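PDB 6EIO: antifreeze protein from Uncultured bacterium, which binds ice through two of its faces and so probably restrains the growth and recrystallisation of ice crystals. Local coordinates for residues I18-T23 with T116-L121; S132-F137 with K162-G167; F137-D142 with G167-S172. One frame throughout, in Å; residues are numbered along the deposited sequence.

In the fold
The three contacts follow neighbouring chain passages of the ice-binding solenoid. Contact 1 lays the N-terminal loop against residues 116-121, and strand 116-117 in turn flanks strand 135-138, with Leu117 N 2.8 Å from Thr136 O. Contact 2 pairs strand 135-138 with strand 163-166, completing a three-strand parallel sheet. Contact 3 carries the same two passages into the loops that follow, sharing Phe137 and Gly167 with contact 2. The centres of contacts 1 and 2 are about 14 Å apart, those of 1 and 3 about 12 Å, and those of 2 and 3 about 11 Å. A sulfate ion, probably from the crystallisation liquor, is bound by Ser166 and Gly167, the latter shared by contacts 2 and 3.

Contact 1. Residues I18-T23 with T116-L121; sequences IPLQTT and TLTPGL
Gln21 meets the backbone of Leu121 with both ends of its side-chain amide, showing how a glutamine can bond to the N and the O of a single residue. Leu121 N donates to Gln21 OE1 over 2.9 Å, almost straight at hydrogen (176°). Gln21 NE2 donates to Leu121 O at 3.0 Å, a more bent bond in which the nitrogen stands above the carbonyl plane. The glutamine chain is extended beyond CG (chi2 178°), which carries the amide across to the other backbone. Two bonds to one residue would fix the rotation of the amide and tell its oxygen from its nitrogen. Gly120, without a side chain, lets the same OE1 come within 3.4 Å of its CA.

Water fills in where the two backbones do not meet directly. One molecule accepts from Gln21 N, donates to Pro119 O and is hydrogen-bonded to Thr118 OG1, 2.7 Å away; a second donates to both Gln21 O and Pro119 O. The Thr118 hydroxyl sits between its own backbone N and carbonyl carbon (chi1 48°), and Leu20 CD1 rests 3.6 Å from this OG1, the two side chains crossing at about a right angle.

At the other end Ile18 lays CG1 3.8 Å from Thr116 O, while its CD1 reaches Leu117 CD2 at 4.2 Å. Ile108 and Tyr122 also touch the isoleucine, and Asp104 binds Thr22 N and Thr23 OG1 further along. The arrangement is that of an N-terminal loop packed beside strand 116-117, an edge strand of its three-strand sheet, and beside the start of strand 120-124, as an irregular flank to the beta-solenoid of the ice-binding-like family.

Contact 2. Residues S132-F137 with K162-G167; sequences SGDVTF and KVLLSG. With SO4 (sulfate ion), chain C.
This is a parallel strand pairing on one side of the solenoid, in which strand 135-138 lies between strands 116-117 and 163-166, and it illustrates how successive passages of such a fold are stitched together. Val135 faces Val163, Thr136 faces Leu164 and Phe137 faces Leu165, with the short strand axes 4.6 Å apart at closest and twisted by -33°. Backbone bonds alternate in the parallel manner: Val135 N to Lys162 O, Leu164 N to Val135 O, Phe137 N to Leu164 O, and Ser166 N to Phe137 O, the shortest being Leu164 N to Val135 O at 2.8 Å.

On the face bearing Phe137 and Val163, the methyl CG1 of Val163 approaches the aromatic ring obliquely, 3.6 Å from Phe137 CD1. The ring also meets Phe147 edge to face and the ring of Trp176. The opposite face is mixed: Thr136 OG1 lies 3.8 Å from Leu164 CB, and Thr136 CG2 touches Ser166 OG at 3.5 Å. Leu164 also sends its CD1 across to Asp134 CB, 3.8 Å away. The Ser166 hydroxyl donates to sulfate O2.

Before the strands begin, Asp134 and Lys162 run side by side in the same direction. Asp134 OD1 accepts a weak bond from Lys162 N at 3.0 Å, and a water links Asp134 OD2 to Lys162 NZ. The charged atoms themselves, OD2 of Asp134 and NZ of Lys162, stay 4.7 Å apart, so the lysine may ease the carboxylate's charge without a direct bridge. In-register parallel strands with an aromatic and aliphatic inner face are characteristic of a beta-solenoid.

Contact 3. Residues F137-D142 with G167-S172; sequences FDALGD and GGALAS. With SO4 (sulfate ion), chain C.
A type I' beta turn from Ala139 to Asp142, at a corner of the solenoid, docks against the glycine-rich loop 167-172 of the following passage, a worked case of two chain bends resting on each other. The bond that joins them runs from Gly141 N to Gly167 O, 2.8 Å long and bent at hydrogen (146°). Within the turn, Asp142 N closes back on Ala139 O.

Asp138 prepares the bend. Its CG is anti to the backbone N (chi1 -168°), and its OD1 takes the N-H of Leu140 at 3.0 Å, nearly in line with the C-O bond, which makes an Asx turn. The same oxygen lies 3.6 Å from Gly167 CA, an approach that glycine permits because no side chain stands there. Gly167 and Gly168, like Leu140 and Gly141, have positive phi, so both passages bend in a similar way.

Beneath the turn the contact is made by methyl groups. Ala139 CB is 3.4 Å from Gly167 O and 3.9 Å from Ala169 CB, while Ala169 CB comes in turn to 3.3 Å from Phe137 O. Phe147, on strand 147-151, touches both alanines.

Gly167 uses both sides of its backbone: O accepts from Gly141, and N donates to sulfate O1 over 2.8 Å. The chemistry implies a join with one backbone bond between these two segments, a further one from Ala139 to Ser166 just before the loop, and close alanine packing, with Asp138 OD1 engaged in its own turn.

Contact 1. Residues I18-T23 with T116-L121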
loop_
_atom_site.group_PDB
_atom_site.type_symbol
_atom_site.label_atom_id
_atom_site.label_comp_id
_atom_site.label_asym_id
_atom_site.label_seq_id
_atom_site.Cartn_x
_atom_site.Cartn_y
_atom_site.Cartn_z
ATOM N N ILE A 18 13.708 5.835 -16.949
ATOM C CA ILE A 18 12.922 4.615 -16.736
ATOM C C ILE A 18 12.552 4.010 -18.090
ATOM O O ILE A 18 11.797 4.646 -18.843
ATOM C CB ILE A 18 11.641 4.942 -15.940
ATOM C CG1 ILE A 18 11.969 5.596 -14.590
ATOM C CG2 ILE A 18 10.765 3.706 -15.764
ATOM C CD1 ILE A 18 12.687 4.687 -13.627
ATOM N N PRO A 19 13.026 2.798 -18.444
ATOM C CA PRO A 19 12.633 2.204 -19.728
ATOM C C PRO A 19 11.208 1.672 -19.649
ATOM O O PRO A 19 10.596 1.601 -18.582
ATOM C CB PRO A 19 13.645 1.076 -19.941
ATOM C CG PRO A 19 13.960 0.630 -18.565
ATOM C CD PRO A 19 13.923 1.893 -17.697
ATOM N N LEU A 20 10.674 1.307 -20.814
ATOM C CA LEU A 20 9.319 0.787 -20.928
ATOM C C LEU A 20 9.368 -0.734 -21.019
ATOM O O LEU A 20 9.932 -1.297 -21.961
ATOM C CB LEU A 20 8.615 1.386 -22.136
ATOM C CG LEU A 20 7.141 1.021 -22.266
ATOM C CD1 LEU A 20 6.342 1.336 -20.994
ATOM C CD2 LEU A 20 6.565 1.772 -23.458
ATOM N N GLN A 21 8.773 -1.394 -20.032
ATOM C CA GLN A 21 8.773 -2.842 -19.944
ATOM C C GLN A 21 7.752 -3.462 -20.891
ATOM O O GLN A 21 6.721 -2.873 -21.215
ATOM C CB GLN A 21 8.475 -3.271 -18.501
ATOM C CG GLN A 21 9.561 -2.815 -17.543
ATOM C CD GLN A 21 9.270 -3.180 -16.103
ATOM O OE1 GLN A 21 8.859 -4.301 -15.813
ATOM N NE2 GLN A 21 9.520 -2.249 -15.196
ATOM N N THR A 22 8.057 -4.693 -21.323
ATOM C CA THR A 22 7.102 -5.467 -22.101
ATOM C C THR A 22 6.409 -6.544 -21.288
ATOM O O THR A 22 5.257 -6.867 -21.587
ATOM C CB THR A 22 7.765 -6.136 -23.311
ATOM O OG1 THR A 22 8.846 -6.966 -22.865
ATOM C CG2 THR A 22 8.245 -5.101 -24.309
ATOM N N THR A 23 7.050 -7.101 -20.265
ATOM C CA THR A 23 6.386 -8.141 -19.489
ATOM C C THR A 23 5.157 -7.561 -18.800
ATOM O O THR A 23 5.232 -6.514 -18.152
ATOM C CB THR A 23 7.343 -8.710 -18.446
ATOM O OG1 THR A 23 8.472 -9.265 -19.118
ATOM C CG2 THR A 23 6.664 -9.774 -17.601
ATOM N N THR A 116 8.093 9.342 -13.314
ATOM C CA THR A 116 6.970 8.597 -13.840
ATOM C C THR A 116 7.359 7.135 -13.972
ATOM O O THR A 116 8.384 6.795 -14.555
ATOM C CB THR A 116 6.532 9.124 -15.188
ATOM O OG1 THR A 116 5.816 10.326 -14.962
ATOM C CG2 THR A 116 5.622 8.117 -15.878
ATOM N N LEU A 117 6.538 6.285 -13.417
ATOM C CA LEU A 117 6.687 4.840 -13.513
ATOM C C LEU A 117 5.601 4.307 -14.435
ATOM O O LEU A 117 4.407 4.483 -14.175
ATOM C CB LEU A 117 6.601 4.191 -12.134
ATOM C CG LEU A 117 7.615 4.686 -11.111
ATOM C CD1 LEU A 117 7.469 3.919 -9.808
ATOM C CD2 LEU A 117 9.036 4.576 -11.653
ATOM N N THR A 118 6.023 3.650 -15.504
ATOM C CA THR A 118 5.146 2.961 -16.431
ATOM C C THR A 118 4.941 1.516 -15.963
ATOM O O THR A 118 5.552 1.062 -14.989
ATOM C CB THR A 118 5.741 3.082 -17.843
ATOM O OG1 THR A 118 7.135 2.751 -17.802
ATOM C CG2 THR A 118 5.618 4.517 -18.362
ATOM N N PRO A 119 4.023 0.768 -16.594
ATOM C CA PRO A 119 3.629 -0.530 -16.023
ATOM C C PRO A 119 4.778 -1.519 -15.965
ATOM O O PRO A 119 5.664 -1.537 -16.824
ATOM C CB PRO A 119 2.526 -1.008 -16.966
ATOM C CG PRO A 119 1.924 0.281 -17.487
ATOM C CD PRO A 119 3.129 1.160 -17.701
ATOM N N GLY A 120 4.726 -2.388 -14.963
ATOM C CA GLY A 120 5.677 -3.482 -14.858
ATOM C C GLY A 120 6.151 -3.696 -13.441
ATOM O O GLY A 120 5.410 -3.447 -12.477
ATOM N N LEU A 121 7.376 -4.207 -13.337
ATOM C CA LEU A 121 7.977 -4.697 -12.106
ATOM C C LEU A 121 9.215 -3.864 -11.804
ATOM O O LEU A 121 10.083 -3.685 -12.679
ATOM C CB LEU A 121 8.371 -6.165 -12.293
ATOM C CG LEU A 121 8.989 -6.861 -11.077
ATOM C CD1 LEU A 121 8.056 -6.873 -9.884
ATOM C CD2 LEU A 121 9.393 -8.276 -11.459
HETATM O O HOH W 1 7.527 0.084 -17.844
HETATM O O HOH W 2 4.826 -1.750 -19.539
#

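Contact 2. Residues S132-F137 with K162-G167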
loop_
_atom_site.group_PDB
_atom_site.type_symbol
_atom_site.label_atom_id
_atom_site.label_comp_id
_atom_site.label_asym_id
_atom_site.label_seq_id
_atom_site.Cartn_x
_atom_site.Cartn_y
_atom_site.Cartn_z
ATOM N N SER A 132 11.149 14.501 -2.516
ATOM C CA SER A 132 10.931 15.787 -3.143
ATOM C C SER A 132 10.051 15.464 -4.319
ATOM O O SER A 132 10.257 14.454 -4.985
ATOM C CB SER A 132 12.234 16.396 -3.663
ATOM O OG SER A 132 12.829 15.505 -4.591
ATOM N N GLY A 133 9.052 16.275 -4.539
ATOM C CA GLY A 133 8.159 15.939 -5.608
ATOM C C GLY A 133 7.374 14.644 -5.477
ATOM O O GLY A 133 7.463 13.833 -4.537
ATOM N N ASP A 134 6.562 14.481 -6.497
ATOM C CA ASP A 134 5.518 13.469 -6.491
ATOM C C ASP A 134 5.930 12.328 -7.409
ATOM O O ASP A 134 6.716 12.520 -8.327
ATOM C CB ASP A 134 4.211 14.070 -6.989
ATOM C CG ASP A 134 3.789 15.269 -6.166
ATOM O OD1 ASP A 134 3.868 15.184 -4.927
ATOM O OD2 ASP A 134 3.385 16.293 -6.767
ATOM N N VAL A 135 5.400 11.133 -7.179
ATOM C CA VAL A 135 5.628 10.017 -8.085
ATOM C C VAL A 135 4.344 9.774 -8.866
ATOM O O VAL A 135 3.253 9.767 -8.294
ATOM C CB VAL A 135 6.148 8.761 -7.351
ATOM C CG1 VAL A 135 5.122 8.237 -6.310
ATOM C CG2 VAL A 135 6.556 7.676 -8.373
ATOM N N THR A 136 4.482 9.588 -10.178
ATOM C CA THR A 136 3.338 9.377 -11.055
ATOM C C THR A 136 3.386 7.972 -11.629
ATOM O O THR A 136 4.414 7.556 -12.165
ATOM C CB THR A 136 3.334 10.406 -12.189
ATOM O OG1 THR A 136 3.245 11.714 -11.630
ATOM C CG2 THR A 136 2.161 10.203 -13.116
ATOM N N PHE A 137 2.276 7.254 -11.511
ATOM C CA PHE A 137 2.089 5.979 -12.192
ATOM C C PHE A 137 1.283 6.258 -13.450
ATOM O O PHE A 137 0.188 6.814 -13.366
ATOM C CB PHE A 137 1.360 4.998 -11.278
ATOM C CG PHE A 137 2.235 4.530 -10.148
ATOM C CD1 PHE A 137 2.383 5.262 -8.984
ATOM C CD2 PHE A 137 2.929 3.355 -10.258
ATOM C CE1 PHE A 137 3.240 4.828 -7.993
ATOM C CE2 PHE A 137 3.759 2.915 -9.252
ATOM C CZ PHE A 137 3.924 3.657 -8.115
ATOM N N LYS A 162 2.906 13.155 -2.961
ATOM C CA LYS A 162 1.743 12.543 -3.581
ATOM C C LYS A 162 2.151 11.395 -4.488
ATOM O O LYS A 162 3.176 11.446 -5.175
ATOM C CB LYS A 162 0.951 13.547 -4.418
ATOM C CG LYS A 162 0.637 14.846 -3.660
ATOM C CD LYS A 162 0.098 15.933 -4.560
ATOM C CE LYS A 162 0.006 17.264 -3.817
ATOM N NZ LYS A 162 -0.370 18.359 -4.747
ATOM N N VAL A 163 1.283 10.377 -4.521
ATOM C CA VAL A 163 1.230 9.380 -5.582
ATOM C C VAL A 163 0.120 9.804 -6.531
ATOM O O VAL A 163 -1.045 9.904 -6.123
ATOM C CB VAL A 163 0.967 7.968 -5.036
ATOM C CG1 VAL A 163 0.848 6.990 -6.199
ATOM C CG2 VAL A 163 2.083 7.552 -4.077
ATOM N N LEU A 164 0.495 10.069 -7.775
ATOM C CA LEU A 164 -0.410 10.554 -8.799
ATOM C C LEU A 164 -0.643 9.467 -9.846
ATOM O O LEU A 164 0.213 8.611 -10.074
ATOM C CB LEU A 164 0.172 11.813 -9.459
ATOM C CG LEU A 164 0.448 12.961 -8.489
ATOM C CD1 LEU A 164 1.155 14.099 -9.214
ATOM C CD2 LEU A 164 -0.833 13.458 -7.825
ATOM N N LEU A 165 -1.803 9.550 -10.495
ATOM C CA LEU A 165 -2.203 8.631 -11.546
ATOM C C LEU A 165 -2.348 9.390 -12.854
ATOM O O LEU A 165 -2.985 10.446 -12.892
ATOM C CB LEU A 165 -3.550 7.981 -11.206
ATOM C CG LEU A 165 -3.607 7.245 -9.866
ATOM C CD1 LEU A 165 -5.060 6.845 -9.571
ATOM C CD2 LEU A 165 -2.711 6.044 -9.830
ATOM N N SER A 166 -1.800 8.816 -13.920
ATOM C CA SER A 166 -1.942 9.355 -15.259
ATOM C C SER A 166 -2.185 8.216 -16.237
ATOM O O SER A 166 -1.924 7.048 -15.946
ATOM C CB SER A 166 -0.684 10.126 -15.697
ATOM O OG SER A 166 -0.558 11.362 -15.035
ATOM N N GLY A 167 -2.646 8.583 -17.428
ATOM C CA GLY A 167 -2.791 7.597 -18.482
ATOM C C GLY A 167 -3.739 6.475 -18.141
ATOM O O GLY A 167 -3.605 5.368 -18.669
HETATM S S SO4 C . -3.908 12.301 -17.093
HETATM O O1 SO4 C . -3.463 11.212 -17.926
HETATM O O2 SO4 C . -2.912 12.718 -16.088
HETATM O O3 SO4 C . -4.255 13.430 -17.942
HETATM O O4 SO4 C . -5.105 11.858 -16.385
HETATM O O HOH W 3 1.786 18.433 -6.527
#

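Contact 3. Residues F137-D142 with G167-S172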
loop_
_atom_site.group_PDB
_atom_site.type_symbol
_atom_site.label_atom_id
_atom_site.label_comp_id
_atom_site.label_asym_id
_atom_site.label_seq_id
_atom_site.Cartn_x
_atom_site.Cartn_y
_atom_site.Cartn_z
ATOM N N PHE A 137 2.276 7.254 -11.511
ATOM C CA PHE A 137 2.089 5.979 -12.192
ATOM C C PHE A 137 1.283 6.258 -13.450
ATOM O O PHE A 137 0.188 6.814 -13.366
ATOM C CB PHE A 137 1.360 4.998 -11.278
ATOM C CG PHE A 137 2.235 4.530 -10.148
ATOM C CD1 PHE A 137 2.383 5.262 -8.984
ATOM C CD2 PHE A 137 2.929 3.355 -10.258
ATOM C CE1 PHE A 137 3.240 4.828 -7.993
ATOM C CE2 PHE A 137 3.759 2.915 -9.252
ATOM C CZ PHE A 137 3.924 3.657 -8.115
ATOM N N ASP A 138 1.845 5.903 -14.605
ATOM C CA ASP A 138 1.257 6.243 -15.895
ATOM C C ASP A 138 1.020 4.944 -16.657
ATOM O O ASP A 138 1.964 4.221 -16.980
ATOM C CB ASP A 138 2.179 7.200 -16.648
ATOM C CG ASP A 138 1.536 7.850 -17.862
ATOM O OD1 ASP A 138 0.740 7.168 -18.556
ATOM O OD2 ASP A 138 1.870 9.041 -18.109
ATOM N N ALA A 139 -0.263 4.624 -16.876
ATOM C CA ALA A 139 -0.659 3.379 -17.524
ATOM C C ALA A 139 -0.689 3.477 -19.046
ATOM O O ALA A 139 -1.043 2.500 -19.711
ATOM C CB ALA A 139 -2.016 2.899 -17.002
ATOM N N LEU A 140 -0.339 4.630 -19.612
ATOM C CA LEU A 140 -0.181 4.766 -21.063
ATOM C C LEU A 140 -1.465 4.434 -21.819
ATOM O O LEU A 140 -1.415 4.052 -22.998
ATOM C CB LEU A 140 0.995 3.938 -21.585
ATOM C CG LEU A 140 2.348 4.293 -20.960
ATOM C CD1 LEU A 140 3.395 3.287 -21.378
ATOM C CD2 LEU A 140 2.794 5.691 -21.285
ATOM N N GLY A 141 -2.616 4.641 -21.187
ATOM C CA GLY A 141 -3.901 4.453 -21.823
ATOM C C GLY A 141 -4.516 3.088 -21.635
ATOM O O GLY A 141 -5.563 2.814 -22.237
ATOM N N ASP A 142 -3.919 2.227 -20.813
ATOM C CA ASP A 142 -4.437 0.885 -20.546
ATOM C C ASP A 142 -4.738 0.772 -19.053
ATOM O O ASP A 142 -3.843 0.451 -18.260
ATOM C CB ASP A 142 -3.438 -0.183 -20.962
ATOM C CG ASP A 142 -3.937 -1.590 -20.696
ATOM O OD1 ASP A 142 -5.080 -1.759 -20.227
ATOM O OD2 ASP A 142 -3.174 -2.540 -20.957
ATOM N N GLY A 167 -2.646 8.583 -17.428
ATOM C CA GLY A 167 -2.791 7.597 -18.482
ATOM C C GLY A 167 -3.739 6.475 -18.141
ATOM O O GLY A 167 -3.605 5.368 -18.669
ATOM N N GLY A 168 -4.706 6.733 -17.261
ATOM C CA GLY A 168 -5.680 5.735 -16.883
ATOM C C GLY A 168 -5.272 4.812 -15.753
ATOM O O GLY A 168 -6.020 3.873 -15.441
ATOM N N ALA A 169 -4.139 5.059 -15.105
ATOM C CA ALA A 169 -3.675 4.170 -14.047
ATOM C C ALA A 169 -4.668 4.137 -12.883
ATOM O O ALA A 169 -5.323 5.137 -12.560
ATOM C CB ALA A 169 -2.313 4.647 -13.540
ATOM N N LEU A 170 -4.714 2.978 -12.223
ATOM C CA LEU A 170 -5.669 2.707 -11.163
ATOM C C LEU A 170 -4.967 2.343 -9.856
ATOM O O LEU A 170 -4.057 1.509 -9.835
ATOM C CB LEU A 170 -6.561 1.517 -11.566
ATOM C CG LEU A 170 -7.380 1.704 -12.841
ATOM C CD1 LEU A 170 -8.095 0.409 -13.188
ATOM C CD2 LEU A 170 -8.355 2.852 -12.678
ATOM N N ALA A 171 -5.454 2.900 -8.742
ATOM C CA ALA A 171 -4.919 2.542 -7.431
ATOM C C ALA A 171 -5.125 1.073 -7.081
ATOM O O ALA A 171 -4.351 0.522 -6.288
ATOM C CB ALA A 171 -5.539 3.442 -6.360
ATOM N N SER A 172 -6.144 0.439 -7.653
ATOM C CA SER A 172 -6.379 -0.989 -7.482
ATOM C C SER A 172 -5.273 -1.855 -8.071
ATOM O O SER A 172 -5.277 -3.075 -7.850
ATOM C CB SER A 172 -7.691 -1.367 -8.177
ATOM O OG SER A 172 -7.688 -0.999 -9.539
HETATM S S SO4 C . -3.908 12.301 -17.093
HETATM O O1 SO4 C . -3.463 11.212 -17.926
HETATM O O2 SO4 C . -2.912 12.718 -16.088
HETATM O O3 SO4 C . -4.255 13.430 -17.942
HETATM O O4 SO4 C . -5.105 11.858 -16.385
#